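Local atomic coordinates of cyanophycinase-like exopeptidase (actinobacterium SCGC AAA027-L06, PDB entry 6NQC), a protein that probably hydrolyses peptide bonds as a serine exopeptidase similar to cyanophycinase. Residues A37-D48 and E219-S227; S154-P165 and G177-P188. All blocks are in the same frame, centred on the assembly; numbering follows the deposited sequence. Where two conformers were deposited one is given.

Interaction 1: A37-D48 and E219-S227; sequences ALAEFEKSLIED and EVTALVKRS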
loop_
_atom_site.group_PDB
_atom_site.type_symbol
_atom_site.label_atom_id
_atom_site.label_comp_id
_atom_site.label_asym_id
_atom_site.label_seq_id
_atom_site.Cartn_x
_atom_site.Cartn_y
_atom_site.Cartn_z
ATOM N N ALA A 37 13.828 2.055 9.611
ATOM C CA ALA A 37 14.259 0.834 8.941
ATOM C C ALA A 37 13.797 0.761 7.485
ATOM O O ALA A 37 14.439 0.077 6.674
ATOM C CB ALA A 37 13.738 -0.390 9.714
ATOM N N LEU A 38 12.697 1.432 7.142
ATOM C CA LEU A 38 12.205 1.501 5.769
ATOM C C LEU A 38 12.362 2.895 5.178
ATOM O O LEU A 38 11.768 3.217 4.144
ATOM C CB LEU A 38 10.744 1.052 5.702
ATOM C CG LEU A 38 10.519 -0.438 5.944
ATOM C CD1 LEU A 38 9.034 -0.758 5.784
ATOM C CD2 LEU A 38 11.357 -1.258 5.000
ATOM N N ALA A 39 13.199 3.720 5.799
ATOM C CA ALA A 39 13.409 5.082 5.334
ATOM C C ALA A 39 14.041 5.114 3.957
ATOM O O ALA A 39 13.623 5.912 3.113
ATOM C CB ALA A 39 14.260 5.856 6.352
ATOM N N GLU A 40 15.055 4.279 3.694
ATOM C CA GLU A 40 15.653 4.325 2.375
ATOM C C GLU A 40 14.717 3.736 1.324
ATOM O O GLU A 40 14.718 4.196 0.170
ATOM C CB GLU A 40 16.993 3.598 2.342
ATOM C CG GLU A 40 17.697 3.684 0.951
ATOM C CD GLU A 40 17.653 5.093 0.304
ATOM O OE1 GLU A 40 17.088 5.227 -0.821
ATOM O OE2 GLU A 40 18.188 6.049 0.912
ATOM N N PHE A 41 13.914 2.743 1.686
ATOM C CA PHE A 41 12.887 2.270 0.757
ATOM C C PHE A 41 11.923 3.390 0.384
ATOM O O PHE A 41 11.634 3.601 -0.814
ATOM C CB PHE A 41 12.120 1.099 1.366
ATOM C CG PHE A 41 10.971 0.636 0.513
ATOM C CD1 PHE A 41 11.203 0.162 -0.777
ATOM C CD2 PHE A 41 9.681 0.694 0.984
ATOM C CE1 PHE A 41 10.144 -0.240 -1.578
ATOM C CE2 PHE A 41 8.626 0.270 0.219
ATOM C CZ PHE A 41 8.858 -0.186 -1.075
ATOM N N GLU A 42 11.383 4.104 1.395
ATOM C CA GLU A 42 10.397 5.146 1.109
ATOM C C GLU A 42 11.042 6.271 0.281
ATOM O O GLU A 42 10.424 6.803 -0.661
ATOM C CB GLU A 42 9.786 5.690 2.407
ATOM C CG GLU A 42 8.788 4.666 3.045
ATOM C CD GLU A 42 8.327 4.955 4.461
ATOM O OE1 GLU A 42 8.542 6.089 4.977
ATOM O OE2 GLU A 42 7.702 4.043 5.045
ATOM N N LYS A 43 12.289 6.636 0.611
ATOM C CA LYS A 43 13.007 7.634 -0.185
ATOM C C LYS A 43 13.128 7.215 -1.639
ATOM O O LYS A 43 12.928 8.035 -2.549
ATOM C CB LYS A 43 14.386 7.898 0.395
ATOM C CG LYS A 43 15.057 9.103 -0.241
ATOM C CD LYS A 43 16.445 9.393 0.369
ATOM C CE LYS A 43 17.300 10.181 -0.646
ATOM N NZ LYS A 43 18.264 11.118 -0.014
ATOM N N SER A 44 13.519 5.960 -1.890
ATOM C CA SER A 44 13.655 5.491 -3.267
ATOM C C SER A 44 12.343 5.606 -4.041
ATOM O O SER A 44 12.348 5.870 -5.247
ATOM C CB SER A 44 14.157 4.039 -3.277
ATOM O OG SER A 44 13.183 3.107 -2.785
ATOM N N LEU A 45 11.204 5.358 -3.377
ATOM C CA LEU A 45 9.911 5.514 -4.030
ATOM C C LEU A 45 9.654 6.969 -4.392
ATOM O O LEU A 45 9.056 7.260 -5.442
ATOM C CB LEU A 45 8.795 5.018 -3.109
ATOM C CG LEU A 45 8.722 3.525 -2.822
ATOM C CD1 LEU A 45 7.612 3.207 -1.788
ATOM C CD2 LEU A 45 8.458 2.781 -4.114
ATOM N N ILE A 46 10.070 7.901 -3.519
ATOM C CA ILE A 46 9.903 9.314 -3.829
ATOM C C ILE A 46 10.786 9.693 -5.003
ATOM O O ILE A 46 10.354 10.400 -5.931
ATOM C CB ILE A 46 10.224 10.185 -2.609
ATOM C CG1 ILE A 46 9.212 9.911 -1.523
ATOM C CG2 ILE A 46 10.255 11.665 -3.005
ATOM C CD1 ILE A 46 9.682 10.335 -0.150
ATOM N N GLU A 47 12.022 9.185 -4.996
ATOM C CA GLU A 47 12.950 9.411 -6.104
ATOM C C GLU A 47 12.410 8.858 -7.417
ATOM O O GLU A 47 12.540 9.500 -8.457
ATOM C CB GLU A 47 14.292 8.771 -5.762
ATOM C CG GLU A 47 15.027 9.485 -4.666
ATOM C CD GLU A 47 16.322 8.775 -4.268
ATOM O OE1 GLU A 47 16.397 7.529 -4.355
ATOM O OE2 GLU A 47 17.266 9.484 -3.875
ATOM N N ASP A 48 11.769 7.679 -7.378
ATOM C CA ASP A 48 11.183 7.123 -8.579
ATOM C C ASP A 48 10.152 8.074 -9.189
ATOM O O ASP A 48 10.108 8.272 -10.413
ATOM C CB ASP A 48 10.534 5.776 -8.255
ATOM C CG ASP A 48 11.566 4.643 -7.985
ATOM O OD1 ASP A 48 12.766 4.797 -8.291
ATOM O OD2 ASP A 48 11.155 3.566 -7.485
ATOM N N GLU A 219 6.829 -8.611 8.715
ATOM C CA GLU A 219 7.019 -7.279 9.267
ATOM C C GLU A 219 8.338 -6.666 8.790
ATOM O O GLU A 219 9.330 -7.366 8.507
ATOM C CB GLU A 219 6.956 -7.346 10.791
ATOM C CG GLU A 219 5.553 -7.741 11.259
ATOM C CD GLU A 219 5.267 -7.450 12.703
ATOM O OE1 GLU A 219 6.192 -7.559 13.527
ATOM O OE2 GLU A 219 4.113 -7.129 12.990
ATOM N N VAL A 220 8.285 -5.353 8.595
ATOM C CA VAL A 220 9.407 -4.524 8.170
ATOM C C VAL A 220 10.060 -5.084 6.923
ATOM O O VAL A 220 11.275 -5.019 6.755
ATOM C CB VAL A 220 10.416 -4.395 9.336
ATOM C CG1 VAL A 220 11.397 -3.262 9.056
ATOM C CG2 VAL A 220 9.686 -4.178 10.629
ATOM N N THR A 221 9.238 -5.609 6.020
ATOM C CA THR A 221 9.671 -6.130 4.732
ATOM C C THR A 221 8.700 -5.596 3.691
ATOM O O THR A 221 7.531 -5.293 4.003
ATOM C CB THR A 221 9.681 -7.649 4.716
ATOM O OG1 THR A 221 10.418 -8.123 5.860
ATOM C CG2 THR A 221 10.320 -8.211 3.474
ATOM N N ALA A 222 9.202 -5.453 2.457
ATOM C CA ALA A 222 8.401 -4.941 1.362
ATOM C C ALA A 222 8.764 -5.677 0.078
ATOM O O ALA A 222 9.826 -6.300 -0.049
ATOM C CB ALA A 222 8.573 -3.410 1.182
ATOM N N LEU A 223 7.840 -5.602 -0.855
ATOM C CA LEU A 223 8.023 -6.050 -2.226
ATOM C C LEU A 223 7.684 -4.866 -3.124
ATOM O O LEU A 223 6.650 -4.217 -2.929
ATOM C CB LEU A 223 7.129 -7.245 -2.522
ATOM C CG LEU A 223 7.402 -8.051 -3.792
ATOM C CD1 LEU A 223 8.715 -8.825 -3.626
ATOM C CD2 LEU A 223 6.234 -8.992 -4.049
ATOM N N VAL A 224 8.550 -4.578 -4.093
ATOM C CA VAL A 224 8.396 -3.408 -4.931
ATOM C C VAL A 224 8.547 -3.805 -6.385
ATOM O O VAL A 224 9.442 -4.587 -6.742
ATOM C CB VAL A 224 9.410 -2.301 -4.571
ATOM C CG1 VAL A 224 10.821 -2.791 -4.809
ATOM C CG2 VAL A 224 9.126 -1.055 -5.377
ATOM N N LYS A 225 7.686 -3.251 -7.224
ATOM C CA LYS A 225 7.839 -3.333 -8.676
ATOM C C LYS A 225 8.214 -1.920 -9.121
ATOM O O LYS A 225 7.379 -1.018 -9.100
ATOM C CB LYS A 225 6.583 -3.808 -9.395
ATOM C CG LYS A 225 6.755 -3.838 -10.951
ATOM C CD LYS A 225 5.449 -4.052 -11.691
ATOM C CE LYS A 225 4.995 -5.494 -11.653
ATOM N NZ LYS A 225 3.682 -5.702 -12.404
ATOM N N ARG A 226 9.464 -1.720 -9.512
ATOM C CA ARG A 226 9.907 -0.372 -9.836
ATOM C C ARG A 226 9.373 0.090 -11.190
ATOM O O ARG A 226 9.181 -0.700 -12.106
ATOM C CB ARG A 226 11.435 -0.308 -9.815
ATOM C CG ARG A 226 12.068 -0.719 -8.530
ATOM C CD ARG A 226 12.307 0.448 -7.651
ATOM N NE ARG A 226 12.895 0.026 -6.377
ATOM C CZ ARG A 226 12.864 0.774 -5.275
ATOM N NH1 ARG A 226 12.309 1.980 -5.343
ATOM N NH2 ARG A 226 13.403 0.334 -4.129
ATOM N N SER A 227 9.077 1.393 -11.278
ATOM C CA SER A 227 8.704 2.022 -12.525
ATOM C C SER A 227 9.692 1.648 -13.621
ATOM O O SER A 227 10.905 1.710 -13.420
ATOM C CB SER A 227 8.674 3.539 -12.368
ATOM O OG SER A 227 8.091 4.117 -13.523
#
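F41 and R226 carry this helix-on-sheet packing, in which helix 39-51 lies on the mixed central sheet of the S51 fold above strand 221-225. The two short segments run nearly parallel, 22° between their directions, with axes 10.5 Å apart. With CG anti to the backbone N (chi1 175°), the ring of F41 reaches down to A222 and V224. The methyl CB of A222 sits over one ring face, a CH-pi contact 4.1 Å from the centroid, and L45 of the same helix lies against the opposite face. V224 meets the ring at its edge, CB to F41 CE1 3.7 Å. Beyond it R226, bent at chi2, turns its guanidinium back to the helix. Both terminal nitrogens grip the hydroxyl of S44 end-on, while NH1 also makes a salt bridge to D48, whose carboxylate stands almost perpendicular to the guanidinium and takes a further bond from S25. A methionine in place of R226 would probably leave S44 OG without both of its donors from the strand side and D48 without its charged mate. S44 OG itself donates to F41 O at 2.6 Å, and that carbonyl also takes the helical bond from L45 N.

Interaction 2: S154-P165 and G177-P188; sequences SAGAMVLSTHVP and GFGIIENVRVIP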
loop_
_atom_site.group_PDB
_atom_site.type_symbol
_atom_site.label_atom_id
_atom_site.label_comp_id
_atom_site.label_asym_id
_atom_site.label_seq_id
_atom_site.Cartn_x
_atom_site.Cartn_y
_atom_site.Cartn_z
ATOM N N SER A 154 0.472 -2.870 5.366
ATOM C CA SER A 154 -0.480 -3.692 6.114
ATOM C C SER A 154 -1.858 -3.593 5.461
ATOM O O SER A 154 -2.028 -4.046 4.317
ATOM C CB SER A 154 -0.480 -3.259 7.587
ATOM O OG SER A 154 -1.181 -4.215 8.339
ATOM N N ALA A 155 -2.831 -2.958 6.131
ATOM C CA ALA A 155 -4.139 -2.761 5.518
ATOM C C ALA A 155 -4.012 -2.090 4.168
ATOM O O ALA A 155 -4.811 -2.348 3.257
ATOM C CB ALA A 155 -5.055 -1.926 6.410
ATOM N N GLY A 156 -3.049 -1.159 4.042
ATOM C CA GLY A 156 -2.884 -0.430 2.798
ATOM C C GLY A 156 -2.415 -1.289 1.650
ATOM O O GLY A 156 -2.700 -0.996 0.486
ATOM N N ALA A 157 -1.680 -2.342 1.954
ATOM C CA ALA A 157 -1.325 -3.316 0.944
ATOM C C ALA A 157 -2.495 -4.246 0.619
ATOM O O ALA A 157 -2.693 -4.631 -0.541
ATOM C CB ALA A 157 -0.114 -4.109 1.414
ATOM N N MET A 158 -3.298 -4.618 1.621
ATOM C CA MET A 158 -4.401 -5.563 1.381
ATOM C C MET A 158 -5.430 -4.989 0.418
ATOM O O MET A 158 -6.021 -5.719 -0.399
ATOM C CB MET A 158 -5.066 -5.943 2.711
ATOM C CG MET A 158 -4.117 -6.693 3.661
ATOM S SD MET A 158 -4.790 -6.988 5.307
ATOM C CE MET A 158 -6.181 -8.075 4.897
ATOM N N VAL A 159 -5.661 -3.675 0.480
ATOM C CA VAL A 159 -6.767 -3.137 -0.308
ATOM C C VAL A 159 -6.394 -2.933 -1.772
ATOM O O VAL A 159 -7.257 -2.580 -2.579
ATOM C CB VAL A 159 -7.280 -1.793 0.232
ATOM C CG1 VAL A 159 -7.813 -1.931 1.661
ATOM C CG2 VAL A 159 -6.156 -0.762 0.200
ATOM N N LEU A 160 -5.144 -3.174 -2.152
ATOM C CA LEU A 160 -4.736 -3.013 -3.546
ATOM C C LEU A 160 -5.174 -4.193 -4.433
ATOM O O LEU A 160 -5.215 -4.035 -5.659
ATOM C CB LEU A 160 -3.208 -2.819 -3.617
ATOM C CG LEU A 160 -2.678 -1.649 -2.782
ATOM C CD1 LEU A 160 -1.190 -1.489 -2.877
ATOM C CD2 LEU A 160 -3.422 -0.370 -3.165
ATOM N N SER A 161 -5.511 -5.337 -3.832
ATOM C CA SER A 161 -6.039 -6.488 -4.550
ATOM C C SER A 161 -7.501 -6.250 -4.938
ATOM O O SER A 161 -8.109 -5.219 -4.615
ATOM C CB SER A 161 -5.962 -7.744 -3.679
ATOM O OG SER A 161 -4.628 -8.136 -3.456
ATOM N N THR A 162 -8.080 -7.249 -5.614
ATOM C CA THR A 162 -9.483 -7.145 -6.006
ATOM C C THR A 162 -10.405 -7.352 -4.807
ATOM O O THR A 162 -11.498 -6.788 -4.772
ATOM C CB THR A 162 -9.857 -8.188 -7.093
ATOM O OG1 THR A 162 -9.606 -9.521 -6.595
ATOM C CG2 THR A 162 -9.100 -7.935 -8.375
ATOM N N HIS A 163 -9.963 -8.122 -3.809
ATOM C CA HIS A 163 -10.792 -8.508 -2.678
ATOM C C HIS A 163 -10.001 -8.511 -1.382
ATOM O O HIS A 163 -8.798 -8.800 -1.369
ATOM C CB HIS A 163 -11.411 -9.882 -2.902
ATOM C CG HIS A 163 -12.301 -9.914 -4.101
ATOM N ND1 HIS A 163 -11.803 -10.053 -5.371
ATOM C CD2 HIS A 163 -13.635 -9.721 -4.231
ATOM C CE1 HIS A 163 -12.803 -9.995 -6.231
ATOM N NE2 HIS A 163 -13.921 -9.782 -5.564
ATOM N N VAL A 164 -10.713 -8.228 -0.296
ATOM C CA VAL A 164 -10.130 -8.147 1.042
ATOM C C VAL A 164 -10.836 -9.181 1.908
ATOM O O VAL A 164 -12.059 -9.098 2.066
ATOM C CB VAL A 164 -10.272 -6.746 1.656
ATOM C CG1 VAL A 164 -9.703 -6.745 3.036
ATOM C CG2 VAL A 164 -9.580 -5.687 0.729
ATOM N N PRO A 165 -10.119 -10.147 2.502
ATOM C CA PRO A 165 -10.801 -11.217 3.262
ATOM C C PRO A 165 -11.462 -10.671 4.510
ATOM O O PRO A 165 -10.919 -9.796 5.181
ATOM C CB PRO A 165 -9.667 -12.157 3.654
ATOM C CG PRO A 165 -8.436 -11.231 3.654
ATOM C CD PRO A 165 -8.654 -10.293 2.549
ATOM N N GLY A 177 -11.772 -4.569 -3.005
ATOM C CA GLY A 177 -10.670 -3.642 -2.962
ATOM C C GLY A 177 -10.543 -2.848 -4.248
ATOM O O GLY A 177 -11.422 -2.843 -5.107
ATOM N N PHE A 178 -9.412 -2.165 -4.365
ATOM C CA PHE A 178 -9.197 -1.247 -5.482
ATOM C C PHE A 178 -8.798 -1.987 -6.746
ATOM O O PHE A 178 -9.007 -1.471 -7.838
ATOM C CB PHE A 178 -8.125 -0.228 -5.111
ATOM C CG PHE A 178 -8.404 0.537 -3.841
ATOM C CD1 PHE A 178 -9.703 0.843 -3.459
ATOM C CD2 PHE A 178 -7.366 0.938 -3.028
ATOM C CE1 PHE A 178 -9.933 1.556 -2.303
ATOM C CE2 PHE A 178 -7.593 1.632 -1.857
ATOM C CZ PHE A 178 -8.838 1.977 -1.505
ATOM N N GLY A 179 -8.205 -3.185 -6.621
ATOM C CA GLY A 179 -7.968 -4.060 -7.749
ATOM C C GLY A 179 -6.877 -3.627 -8.713
ATOM O O GLY A 179 -6.963 -3.929 -9.890
ATOM N N ILE A 180 -5.838 -2.970 -8.240
ATOM C CA ILE A 180 -4.762 -2.587 -9.138
ATOM C C ILE A 180 -3.621 -3.587 -9.238
ATOM O O ILE A 180 -2.813 -3.489 -10.170
ATOM C CB ILE A 180 -4.200 -1.209 -8.726
ATOM C CG1 ILE A 180 -3.674 -1.259 -7.315
ATOM C CG2 ILE A 180 -5.283 -0.159 -8.952
ATOM C CD1 ILE A 180 -2.704 -0.161 -7.050
ATOM N N ILE A 181 -3.466 -4.491 -8.279
ATOM C CA ILE A 181 -2.722 -5.715 -8.529
ATOM C C ILE A 181 -3.788 -6.770 -8.815
ATOM O O ILE A 181 -4.529 -7.209 -7.921
ATOM C CB ILE A 181 -1.790 -6.077 -7.387
ATOM C CG1 ILE A 181 -2.480 -6.063 -6.027
ATOM C CG2 ILE A 181 -0.653 -5.061 -7.303
ATOM C CD1 ILE A 181 -1.574 -6.427 -4.908
ATOM N N GLU A 182 -3.938 -7.133 -10.076
ATOM C CA GLU A 182 -5.108 -7.916 -10.451
ATOM C C GLU A 182 -4.985 -9.371 -10.031
ATOM O O GLU A 182 -6.009 -10.028 -9.755
ATOM C CB GLU A 182 -5.347 -7.816 -11.964
ATOM C CG GLU A 182 -6.449 -6.814 -12.349
ATOM C CD GLU A 182 -6.548 -6.560 -13.859
ATOM O OE1 GLU A 182 -6.319 -7.511 -14.652
ATOM O OE2 GLU A 182 -6.860 -5.400 -14.244
ATOM N N ASN A 183 -3.764 -9.908 -10.012
ATOM C CA ASN A 183 -3.583 -11.344 -9.797
ATOM C C ASN A 183 -2.789 -11.673 -8.544
ATOM O O ASN A 183 -2.385 -12.824 -8.364
ATOM C CB ASN A 183 -2.913 -11.977 -11.019
ATOM C CG ASN A 183 -1.491 -11.538 -11.204
ATOM O OD1 ASN A 183 -1.138 -10.393 -10.936
ATOM N ND2 ASN A 183 -0.657 -12.453 -11.679
ATOM N N VAL A 184 -2.570 -10.705 -7.668
ATOM C CA VAL A 184 -1.785 -10.919 -6.467
ATOM C C VAL A 184 -2.576 -10.371 -5.284
ATOM O O VAL A 184 -3.233 -9.330 -5.388
ATOM C CB VAL A 184 -0.401 -10.247 -6.567
ATOM C CG1 VAL A 184 0.328 -10.479 -5.271
ATOM C CG2 VAL A 184 0.355 -10.782 -7.760
ATOM N N ARG A 185 -2.535 -11.091 -4.181
ATOM C CA ARG A 185 -3.035 -10.620 -2.894
ATOM C C ARG A 185 -1.977 -10.844 -1.820
ATOM O O ARG A 185 -1.234 -11.829 -1.853
ATOM C CB ARG A 185 -4.315 -11.335 -2.529
ATOM C CG ARG A 185 -4.841 -10.980 -1.138
ATOM C CD ARG A 185 -6.256 -11.577 -0.972
ATOM N NE ARG A 185 -6.315 -13.019 -0.737
ATOM C CZ ARG A 185 -6.165 -13.627 0.439
ATOM N NH1 ARG A 185 -5.858 -12.947 1.542
ATOM N NH2 ARG A 185 -6.264 -14.935 0.494
ATOM N N VAL A 186 -1.976 -9.954 -0.826
ATOM C CA VAL A 186 -0.945 -9.872 0.195
ATOM C C VAL A 186 -1.538 -10.157 1.572
ATOM O O VAL A 186 -2.540 -9.547 1.974
ATOM C CB VAL A 186 -0.294 -8.468 0.223
ATOM C CG1 VAL A 186 0.558 -8.272 1.496
ATOM C CG2 VAL A 186 0.471 -8.232 -1.053
ATOM N N ILE A 187 -0.850 -10.999 2.336
ATOM C CA ILE A 187 -1.050 -11.127 3.767
ATOM C C ILE A 187 0.113 -10.392 4.454
ATOM O O ILE A 187 1.261 -10.841 4.321
ATOM C CB ILE A 187 -1.116 -12.593 4.203
ATOM C CG1 ILE A 187 -2.282 -13.256 3.478
ATOM C CG2 ILE A 187 -1.321 -12.657 5.691
ATOM C CD1 ILE A 187 -2.311 -14.767 3.571
ATOM N N PRO A 188 -0.142 -9.284 5.135
ATOM C CA PRO A 188 0.941 -8.534 5.788
ATOM C C PRO A 188 1.252 -9.126 7.153
ATOM O O PRO A 188 0.658 -10.090 7.553
ATOM C CB PRO A 188 0.357 -7.133 5.924
ATOM C CG PRO A 188 -1.157 -7.348 6.026
ATOM C CD PRO A 188 -1.451 -8.601 5.223
HETATM O O HOH W 1 -3.362 -7.397 -1.295
#
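This is a buried contact that starts at the probable nucleophile elbow, where S154 CA touches P188 CB at 3.5 Å, and runs on through helix 155-158 and the type I turn M158-S161 against the segment leading into strand 184-187. Backbone carbonyls do most of the holding. V159 O takes F178 N at 2.8 Å, nearly along the C=O axis, L160 O receives I181 N, and S161 O and T162 O are met from above their carbonyl planes by G179 N and G177 N. In the conformer given, S161 OG donates to V184 O at 2.7 Å, in the carbonyl plane; a water donates to the same hydroxyl and to A157 O and accepts from V186 N. V159 lies alongside F178: its CG2, set between the backbone N and the carbonyl carbon (CG1 at chi1 -61°), is 3.5 Å from F178 CE2, with V159 CB over a face of the ring. M158 crosses P188 at about a right angle, M158 CG to P188 CD 3.6 Å. Around this core, F178 stacks on W137, helix 124-131 packs against V159 and F178, strand 26-29 touches L160, I180, I181 and V186, and strand 213-217 pairs with strand 184-187.

Interaction 2 is nested in the chain loop that interaction 1 closes. Their centres are 18 Å apart, on opposite sides of the centre of the chain, and their nearest atoms come to about 6 Å without touching. Strand 26-29 lies between them: L38, F41 and A222 of interaction 1 pack on V29, while L160 and V186 of interaction 2 rest on L28. Both also reach the putative Ser-His-Glu triad. S154, at the start of 154-165, makes a weak hydrogen bond to H189, the residue just after P188, and E219, at the start of 219-227, bonds the other ring nitrogen of H189, a geometry consistent with a charge relay.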